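Local coordinates for protein putative oxidoreductase molybdopterin-binding subunit (Sulfolobus tokodaii, PDB 4ZOH) that probably serves as the molybdenum-bearing catalytic subunit of an oxidoreductase of the xanthine dehydrogenase and aldehyde oxidase family, binding molybdopterin cytosine dinucleotide, at residues Lys432-Pro441 against Lys464-Ile475; Gln444-Ile453 against Ile598-Gln606. All coordinates share one frame; numbering follows the deposited sequence.

Contact 1. Residues Lys432-Pro441 against Lys464-Ile475; sequences KITLVTGTGP and KIEVRWGDTEII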
# COMPACT_ATOMS: atom_id res chain seq x y z
N LYS A 432 8.05 -23.83 -6.83
CA LYS A 432 8.70 -22.51 -6.77
C LYS A 432 9.63 -22.39 -5.57
O LYS A 432 9.27 -22.76 -4.49
CB LYS A 432 7.71 -21.38 -6.74
CG LYS A 432 8.40 -19.99 -6.73
CD LYS A 432 7.50 -18.92 -6.10
CE LYS A 432 8.03 -17.51 -6.32
NZ LYS A 432 9.41 -17.31 -5.81
N ILE A 433 10.82 -21.86 -5.77
CA ILE A 433 11.75 -21.70 -4.66
C ILE A 433 11.92 -20.23 -4.32
O ILE A 433 12.22 -19.41 -5.23
CB ILE A 433 13.17 -22.26 -5.01
CG1 ILE A 433 13.11 -23.79 -5.28
CG2 ILE A 433 14.20 -21.94 -3.91
CD1 ILE A 433 14.35 -24.27 -6.09
N THR A 434 11.86 -19.93 -3.02
CA THR A 434 12.16 -18.59 -2.50
C THR A 434 13.18 -18.70 -1.39
O THR A 434 13.05 -19.52 -0.49
CB THR A 434 10.87 -17.88 -1.98
OG1 THR A 434 9.84 -18.09 -2.95
CG2 THR A 434 11.07 -16.32 -1.78
N LEU A 435 14.21 -17.89 -1.53
CA LEU A 435 15.24 -17.73 -0.56
C LEU A 435 15.03 -16.38 0.16
O LEU A 435 14.89 -15.36 -0.49
CB LEU A 435 16.62 -17.76 -1.25
CG LEU A 435 17.81 -17.43 -0.38
CD1 LEU A 435 18.09 -18.60 0.55
CD2 LEU A 435 19.00 -17.16 -1.28
N VAL A 436 15.06 -16.38 1.50
CA VAL A 436 14.95 -15.12 2.26
C VAL A 436 16.22 -14.95 3.09
O VAL A 436 16.75 -15.94 3.67
CB VAL A 436 13.67 -15.06 3.15
CG1 VAL A 436 13.50 -13.66 3.75
CG2 VAL A 436 12.42 -15.51 2.40
N THR A 437 16.80 -13.75 3.06
CA THR A 437 17.98 -13.46 3.92
C THR A 437 17.56 -12.59 5.11
O THR A 437 16.68 -11.76 4.93
CB THR A 437 19.09 -12.79 3.12
OG1 THR A 437 20.14 -12.48 4.00
CG2 THR A 437 18.66 -11.46 2.37
N GLY A 438 18.19 -12.76 6.29
CA GLY A 438 17.94 -11.88 7.44
C GLY A 438 18.80 -10.61 7.37
O GLY A 438 18.58 -9.64 8.15
N THR A 439 19.71 -10.56 6.39
CA THR A 439 20.43 -9.27 6.15
C THR A 439 19.47 -8.22 5.50
O THR A 439 18.27 -8.49 5.30
CB THR A 439 21.67 -9.47 5.28
OG1 THR A 439 21.30 -9.97 3.99
CG2 THR A 439 22.60 -10.50 6.00
N GLY A 440 19.95 -7.02 5.27
CA GLY A 440 19.10 -5.99 4.75
C GLY A 440 19.84 -5.17 3.65
O GLY A 440 20.16 -4.00 3.87
N PRO A 441 20.14 -5.78 2.47
CA PRO A 441 20.88 -5.00 1.42
C PRO A 441 20.15 -3.74 1.05
O PRO A 441 18.92 -3.72 1.05
CB PRO A 441 20.89 -5.96 0.21
CG PRO A 441 20.59 -7.33 0.79
CD PRO A 441 19.86 -7.17 2.08
N LYS A 464 15.88 -19.62 -11.03
CA LYS A 464 14.96 -20.39 -10.19
C LYS A 464 14.88 -19.88 -8.72
O LYS A 464 14.03 -20.35 -7.96
CB LYS A 464 15.31 -21.88 -10.19
CG LYS A 464 14.98 -22.62 -11.50
CD LYS A 464 13.59 -22.31 -12.08
CE LYS A 464 13.12 -23.42 -12.99
NZ LYS A 464 11.71 -23.09 -13.32
N ILE A 465 15.81 -19.01 -8.34
CA ILE A 465 16.02 -18.64 -6.96
C ILE A 465 15.64 -17.15 -6.83
O ILE A 465 16.45 -16.27 -7.11
CB ILE A 465 17.50 -18.79 -6.48
CG1 ILE A 465 18.18 -20.17 -6.85
CG2 ILE A 465 17.64 -18.39 -4.99
CD1 ILE A 465 17.44 -21.42 -6.34
N GLU A 466 14.40 -16.90 -6.44
CA GLU A 466 13.97 -15.59 -6.03
C GLU A 466 14.60 -15.27 -4.64
O GLU A 466 14.56 -16.11 -3.75
CB GLU A 466 12.45 -15.52 -5.91
CG GLU A 466 12.01 -14.04 -5.68
CD GLU A 466 10.53 -13.80 -5.33
OE1 GLU A 466 9.69 -14.75 -5.20
OE2 GLU A 466 10.19 -12.59 -5.20
N VAL A 467 15.15 -14.08 -4.48
CA VAL A 467 15.75 -13.71 -3.22
C VAL A 467 15.00 -12.51 -2.64
O VAL A 467 14.86 -11.46 -3.33
CB VAL A 467 17.23 -13.35 -3.40
CG1 VAL A 467 17.89 -13.02 -2.04
CG2 VAL A 467 17.97 -14.52 -4.06
N ARG A 468 14.54 -12.66 -1.38
CA ARG A 468 13.74 -11.64 -0.66
C ARG A 468 14.40 -11.29 0.66
O ARG A 468 15.18 -12.07 1.19
CB ARG A 468 12.33 -12.20 -0.44
CG ARG A 468 11.56 -12.38 -1.74
CD ARG A 468 11.00 -11.04 -2.21
NE ARG A 468 9.90 -10.65 -1.30
CZ ARG A 468 9.88 -9.59 -0.48
NH1 ARG A 468 10.93 -8.79 -0.43
NH2 ARG A 468 8.82 -9.40 0.34
N TRP A 469 14.10 -10.11 1.21
CA TRP A 469 14.61 -9.68 2.51
C TRP A 469 13.76 -8.50 3.01
O TRP A 469 13.00 -7.95 2.20
CB TRP A 469 16.08 -9.18 2.38
CG TRP A 469 16.35 -7.93 1.54
CD1 TRP A 469 16.46 -6.67 2.02
CD2 TRP A 469 16.58 -7.83 0.12
NE1 TRP A 469 16.72 -5.78 1.01
CE2 TRP A 469 16.78 -6.48 -0.18
CE3 TRP A 469 16.57 -8.76 -0.94
CZ2 TRP A 469 17.05 -5.99 -1.48
CZ3 TRP A 469 16.82 -8.29 -2.27
CH2 TRP A 469 17.07 -6.89 -2.51
N GLY A 470 13.95 -8.08 4.29
CA GLY A 470 13.48 -6.77 4.71
C GLY A 470 12.03 -6.70 5.20
O GLY A 470 11.50 -5.63 5.32
N ASP A 471 11.44 -7.85 5.51
CA ASP A 471 10.14 -7.91 6.17
C ASP A 471 10.26 -8.87 7.34
O ASP A 471 10.63 -10.03 7.16
CB ASP A 471 9.03 -8.38 5.22
CG ASP A 471 7.62 -8.34 5.84
OD1 ASP A 471 7.39 -8.18 7.06
OD2 ASP A 471 6.67 -8.49 5.06
N THR A 472 9.97 -8.37 8.55
CA THR A 472 10.11 -9.19 9.78
C THR A 472 9.11 -10.33 9.75
O THR A 472 9.22 -11.30 10.55
CB THR A 472 9.95 -8.33 11.06
OG1 THR A 472 8.65 -7.76 11.06
CG2 THR A 472 10.96 -7.20 11.13
N GLU A 473 8.16 -10.29 8.81
CA GLU A 473 7.19 -11.43 8.74
C GLU A 473 7.51 -12.58 7.77
O GLU A 473 6.80 -13.64 7.76
CB GLU A 473 5.81 -10.93 8.41
CG GLU A 473 5.13 -10.32 9.64
CD GLU A 473 3.60 -10.29 9.56
OE1 GLU A 473 3.00 -11.09 8.78
OE2 GLU A 473 3.03 -9.45 10.31
N ILE A 474 8.54 -12.40 6.94
CA ILE A 474 8.83 -13.44 5.94
C ILE A 474 10.05 -14.29 6.36
O ILE A 474 10.47 -15.20 5.63
CB ILE A 474 9.02 -12.86 4.53
CG1 ILE A 474 10.28 -11.99 4.51
CG2 ILE A 474 7.79 -12.09 4.05
CD1 ILE A 474 10.59 -11.37 3.17
N ILE A 475 10.70 -13.92 7.49
CA ILE A 475 11.83 -14.70 8.01
C ILE A 475 11.86 -14.59 9.54
O ILE A 475 11.45 -13.55 10.13
CB ILE A 475 13.18 -14.29 7.35
CG1 ILE A 475 14.31 -15.34 7.62
CG2 ILE A 475 13.57 -12.85 7.64
CD1 ILE A 475 15.62 -15.09 6.88
O HOH W 1 11.86 -21.59 -8.43
O HOH W 2 15.87 -9.55 5.96
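Leu-435 on strand 433-437 pairs with Val-467 on strand 465-468 as the centre of a parallel beta-alpha-beta unit whose intervening element is helix 446-458. The register rests on three backbone bonds, all close to straight: Leu-435 N to Glu-466 O (2.9 Å), Arg-468 N back to Leu-435 O, and Thr-437 N to Arg-468 O. The short strand axes pass 4.7 Å apart with their N-to-C directions 29° from each other, still parallel. On one face Leu-435 CD2 lies alongside Val-467 CG2, pointing the same way, while Ile-465 CG2 packs on Leu-435 CB; Ala-447 of the helix covers Val-467. The other face carries Thr-434, Glu-466, Val-436 and Arg-468. There Lys-432 NZ forms a salt bridge to Glu-466 OE1 (2.6 Å), on its anti lone pair, and also donates to Thr-434 OG1, while OE2 of Glu-466 pairs with Lys-178 of the second subunit. Val-436 CG1 is wedged against Ile-474 CG1 and Ile-475 CB. Beyond the strands, the Trp-469 side chain can be followed outward. Trp-469 CB touches Thr-437 CG2 at 3.4 Å, with chi1 of 65° setting CG between the backbone nitrogen and carbonyl carbon. CG and CD1 then run beneath Pro-441 CD, which sits 3.5 Å from the centroid of the Trp-469 five-membered ring and 12° off its normal, a CH-pi contact. CE2 and CZ2 have Pro-441 O as their nearest neighbour across the contact, and Trp-469 NE1 makes a weak, strongly bent bond to Pro-441 O (3.0 Å).

Contact 2. Residues Gln444-Ile453 against Ile598-Gln606; sequences QGDATAFAQI and INPLLAEGQ. With MCN (pterin cytosine dinucleotide), chain D.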
# COMPACT_ATOMS: atom_id res chain seq x y z
N GLN A 444 24.00 -2.92 -2.22
CA GLN A 444 25.25 -3.68 -2.37
C GLN A 444 25.15 -4.93 -3.25
O GLN A 444 26.20 -5.54 -3.54
CB GLN A 444 25.88 -4.04 -1.01
CG GLN A 444 26.15 -2.86 -0.08
CD GLN A 444 24.95 -2.47 0.84
OE1 GLN A 444 23.82 -2.96 0.69
NE2 GLN A 444 25.21 -1.58 1.80
N GLY A 445 23.95 -5.33 -3.64
CA GLY A 445 23.78 -6.46 -4.54
C GLY A 445 23.98 -7.86 -3.99
O GLY A 445 24.26 -8.80 -4.76
N ASP A 446 23.85 -8.03 -2.67
CA ASP A 446 24.04 -9.36 -2.04
C ASP A 446 23.03 -10.36 -2.49
O ASP A 446 23.31 -11.57 -2.43
CB ASP A 446 24.00 -9.30 -0.50
CG ASP A 446 25.02 -8.38 0.03
OD1 ASP A 446 26.17 -8.80 0.16
OD2 ASP A 446 24.74 -7.20 0.17
N ALA A 447 21.85 -9.89 -2.89
CA ALA A 447 20.80 -10.83 -3.27
C ALA A 447 21.28 -11.65 -4.52
O ALA A 447 21.02 -12.85 -4.63
CB ALA A 447 19.47 -10.12 -3.52
N THR A 448 21.93 -10.99 -5.48
CA THR A 448 22.51 -11.69 -6.66
C THR A 448 23.54 -12.71 -6.15
O THR A 448 23.49 -13.85 -6.56
CB THR A 448 23.18 -10.70 -7.61
OG1 THR A 448 22.17 -9.93 -8.24
CG2 THR A 448 23.95 -11.45 -8.68
N ALA A 449 24.41 -12.31 -5.24
CA ALA A 449 25.39 -13.24 -4.68
C ALA A 449 24.70 -14.39 -3.98
O ALA A 449 25.12 -15.59 -4.09
CB ALA A 449 26.40 -12.49 -3.82
N PHE A 450 23.54 -14.10 -3.36
CA PHE A 450 22.85 -15.17 -2.64
C PHE A 450 22.26 -16.17 -3.62
O PHE A 450 22.22 -17.39 -3.37
CB PHE A 450 21.80 -14.61 -1.64
CG PHE A 450 22.42 -13.84 -0.50
CD1 PHE A 450 23.74 -14.11 -0.07
CD2 PHE A 450 21.70 -12.89 0.18
CE1 PHE A 450 24.32 -13.39 1.00
CE2 PHE A 450 22.26 -12.20 1.27
CZ PHE A 450 23.56 -12.44 1.67
N ALA A 451 21.74 -15.63 -4.71
CA ALA A 451 21.12 -16.45 -5.74
C ALA A 451 22.24 -17.36 -6.40
O ALA A 451 22.02 -18.53 -6.56
CB ALA A 451 20.44 -15.56 -6.76
N GLN A 452 23.41 -16.80 -6.68
CA GLN A 452 24.61 -17.58 -7.17
C GLN A 452 24.99 -18.74 -6.21
O GLN A 452 25.17 -19.91 -6.65
CB GLN A 452 25.84 -16.66 -7.31
CG GLN A 452 25.67 -15.51 -8.26
CD GLN A 452 26.83 -14.51 -8.18
OE1 GLN A 452 26.65 -13.39 -7.73
NE2 GLN A 452 28.05 -14.93 -8.66
N ILE A 453 25.09 -18.43 -4.91
CA ILE A 453 25.34 -19.45 -3.87
C ILE A 453 24.27 -20.55 -3.84
O ILE A 453 24.60 -21.74 -3.93
CB ILE A 453 25.56 -18.84 -2.47
CG1 ILE A 453 26.86 -18.03 -2.46
CG2 ILE A 453 25.60 -19.89 -1.37
CD1 ILE A 453 26.93 -17.04 -1.27
N ILE A 598 32.90 -13.82 -4.53
CA ILE A 598 31.62 -14.44 -4.97
C ILE A 598 31.19 -13.89 -6.34
O ILE A 598 30.65 -14.62 -7.24
CB ILE A 598 30.52 -14.25 -3.89
CG1 ILE A 598 31.03 -14.66 -2.49
CG2 ILE A 598 29.27 -14.98 -4.29
CD1 ILE A 598 31.37 -16.15 -2.33
N ASN A 599 31.46 -12.62 -6.54
CA ASN A 599 30.99 -11.93 -7.74
C ASN A 599 31.92 -10.75 -8.00
O ASN A 599 31.79 -9.67 -7.37
CB ASN A 599 29.50 -11.52 -7.66
CG ASN A 599 28.97 -10.94 -9.00
OD1 ASN A 599 29.66 -10.19 -9.70
ND2 ASN A 599 27.73 -11.24 -9.32
N PRO A 600 32.88 -10.95 -8.95
CA PRO A 600 33.89 -9.89 -9.26
C PRO A 600 33.29 -8.63 -9.79
O PRO A 600 33.86 -7.56 -9.55
CB PRO A 600 34.82 -10.55 -10.34
CG PRO A 600 34.58 -12.02 -10.19
CD PRO A 600 33.24 -12.27 -9.51
N LEU A 601 32.17 -8.70 -10.51
CA LEU A 601 31.56 -7.46 -11.00
C LEU A 601 31.09 -6.53 -9.82
O LEU A 601 31.34 -5.34 -9.81
CB LEU A 601 30.38 -7.80 -11.94
CG LEU A 601 29.62 -6.65 -12.57
CD1 LEU A 601 30.48 -5.88 -13.59
CD2 LEU A 601 28.34 -7.21 -13.22
N LEU A 602 30.41 -7.13 -8.87
CA LEU A 602 29.77 -6.47 -7.67
C LEU A 602 30.85 -6.12 -6.68
O LEU A 602 30.85 -5.01 -6.15
CB LEU A 602 28.77 -7.47 -7.06
CG LEU A 602 27.37 -7.18 -7.63
CD1 LEU A 602 27.35 -7.13 -9.16
CD2 LEU A 602 26.48 -8.28 -7.08
N ALA A 603 31.86 -7.01 -6.54
CA ALA A 603 32.99 -6.69 -5.66
C ALA A 603 33.74 -5.47 -6.13
O ALA A 603 33.98 -4.52 -5.37
CB ALA A 603 33.88 -7.90 -5.43
N GLU A 604 34.00 -5.38 -7.42
CA GLU A 604 34.69 -4.20 -8.00
C GLU A 604 33.79 -2.98 -7.88
O GLU A 604 34.25 -1.82 -7.62
CB GLU A 604 34.93 -4.45 -9.54
CG GLU A 604 35.49 -3.19 -10.21
CD GLU A 604 35.84 -3.41 -11.72
OE1 GLU A 604 35.77 -4.58 -12.14
OE2 GLU A 604 36.22 -2.46 -12.45
N GLY A 605 32.50 -3.22 -8.10
CA GLY A 605 31.53 -2.13 -7.94
C GLY A 605 31.63 -1.53 -6.50
O GLY A 605 31.67 -0.35 -6.33
N GLN A 606 31.74 -2.38 -5.50
CA GLN A 606 31.96 -1.92 -4.06
C GLN A 606 33.30 -1.21 -3.87
O GLN A 606 33.38 -0.15 -3.23
CB GLN A 606 31.89 -3.14 -3.13
CG GLN A 606 30.47 -3.65 -3.00
CD GLN A 606 29.54 -2.52 -2.56
OE1 GLN A 606 28.60 -2.14 -3.28
NE2 GLN A 606 29.84 -1.92 -1.41
N1 MCN D . 31.51 -9.40 -2.58
C2 MCN D . 31.96 -10.53 -3.24
N3 MCN D . 33.01 -11.26 -2.76
C4 MCN D . 33.63 -10.84 -1.59
C5 MCN D . 33.19 -9.70 -0.92
C6 MCN D . 32.10 -8.98 -1.40
O2 MCN D . 31.45 -10.95 -4.28
N4 MCN D . 34.64 -11.56 -1.14
C1' MCN D . 30.37 -8.69 -3.16
C2D MCN D . 29.07 -9.22 -2.53
O2' MCN D . 28.49 -10.24 -3.27
C3' MCN D . 28.16 -8.03 -2.63
C4D MCN D . 29.09 -6.98 -2.17
O4D MCN D . 30.39 -7.32 -2.81
O3' MCN D . 27.73 -7.75 -3.92
C5' MCN D . 28.92 -7.32 -0.70
O5' MCN D . 29.85 -6.77 0.04
PA MCN D . 30.11 -7.17 1.59
O1A MCN D . 29.55 -8.40 2.11
O2A MCN D . 31.60 -6.92 1.59
O3A MCN D . 29.43 -5.77 2.23
PB MCN D . 27.85 -5.66 2.54
O1B MCN D . 27.62 -6.20 3.94
O2B MCN D . 26.96 -6.21 1.51
O3B MCN D . 27.71 -4.14 2.48
C10 MCN D . 27.89 -3.27 3.63
C9' MCN D . 28.81 -2.13 3.29
C8' MCN D . 28.82 -1.09 4.29
S8' MCN D . 29.16 -1.49 5.97
C7' MCN D . 28.69 0.23 3.98
S7' MCN D . 28.83 1.53 5.18
C6' MCN D . 28.55 0.69 2.61
C7 MCN D . 29.02 -0.42 1.61
O9' MCN D . 28.40 -1.63 2.02
N5' MCN D . 27.21 1.19 2.30
C4A MCN D . 26.64 1.14 1.02
N8' MCN D . 28.57 -0.09 0.23
C4B MCN D . 27.37 0.50 -0.03
N1' MCN D . 26.92 0.45 -1.28
C2' MCN D . 25.72 0.97 -1.56
N2' MCN D . 25.30 0.89 -2.80
N3' MCN D . 24.92 1.63 -0.58
C4' MCN D . 25.38 1.74 0.75
O4' MCN D . 24.69 2.34 1.63
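Ala-449 CB meets Ile-598 CG2 at 3.8 Å where the N-terminal turns of helices 446-458 and 600-619 converge on the pterin cytosine dinucleotide in the molybdopterin-binding domain. Around the cytosine and ribose the bonds from these segments come from the backbone. Ile-598 N donates to cytosine N3. Asn-599 N donates to the adjacent cytosine O2 (2.8 Å), while the ribose O3' donates to Gln-444 O (2.7 Å). At the pterin end, two glutamine amides approach from the two segments: Gln-606 NE2 donates to the cofactor's N8' (2.8 Å) and Gln-444 NE2 to its O9', the chain of Gln-444 bending at chi2 (88°) while its OE1 accepts from His-442 N. Leu-602 packs against the ribose O3', with its CD2 3.3 Å from Gly-445 O at the N-cap. One layer out, Gln-452 and Asn-599 probably help position the 598-599 backbone that binds the base. Their amide planes stand 84° apart, and Asn-599 ND2 donates to Gln-452 OE1 (2.9 Å) from above the carbonyl plane; ND2 also bonds Ile-7 O. Gln-452 NE2 gives Ile-598 O a weak bond and has a second partner in Tyr-2 O. With ND2 engaged this way, Asn-599 OD1 faces its own helix and caps Leu-602 N at 3.3 Å.

Overall arrangement
Contacts 1 and 2 lie within one molybdopterin cofactor-binding domain, centres about 16 Å apart, and interlock along the chain: 432-441, then 444-453, then 464-475, with 598-606 arriving much later. Helix 446-458, which carries most of 444-453, is also the crossover between the two parallel strands of contact 1, and it packs on their sheet: Trp-469 CZ3 lies 3.5 Å from Ala-447 CB, and Phe-450 CE2 lies 3.5 Å from Thr-437 OG1. The strand pair forms one side of a four-stranded mixed sheet. Arg-468 and, in the following turn, Glu-473 form reciprocal salt bridges with Glu-473 and Arg-468 of the second subunit, so one beta-alpha-beta unit and its following turn connect a subunit interface to the cofactor site.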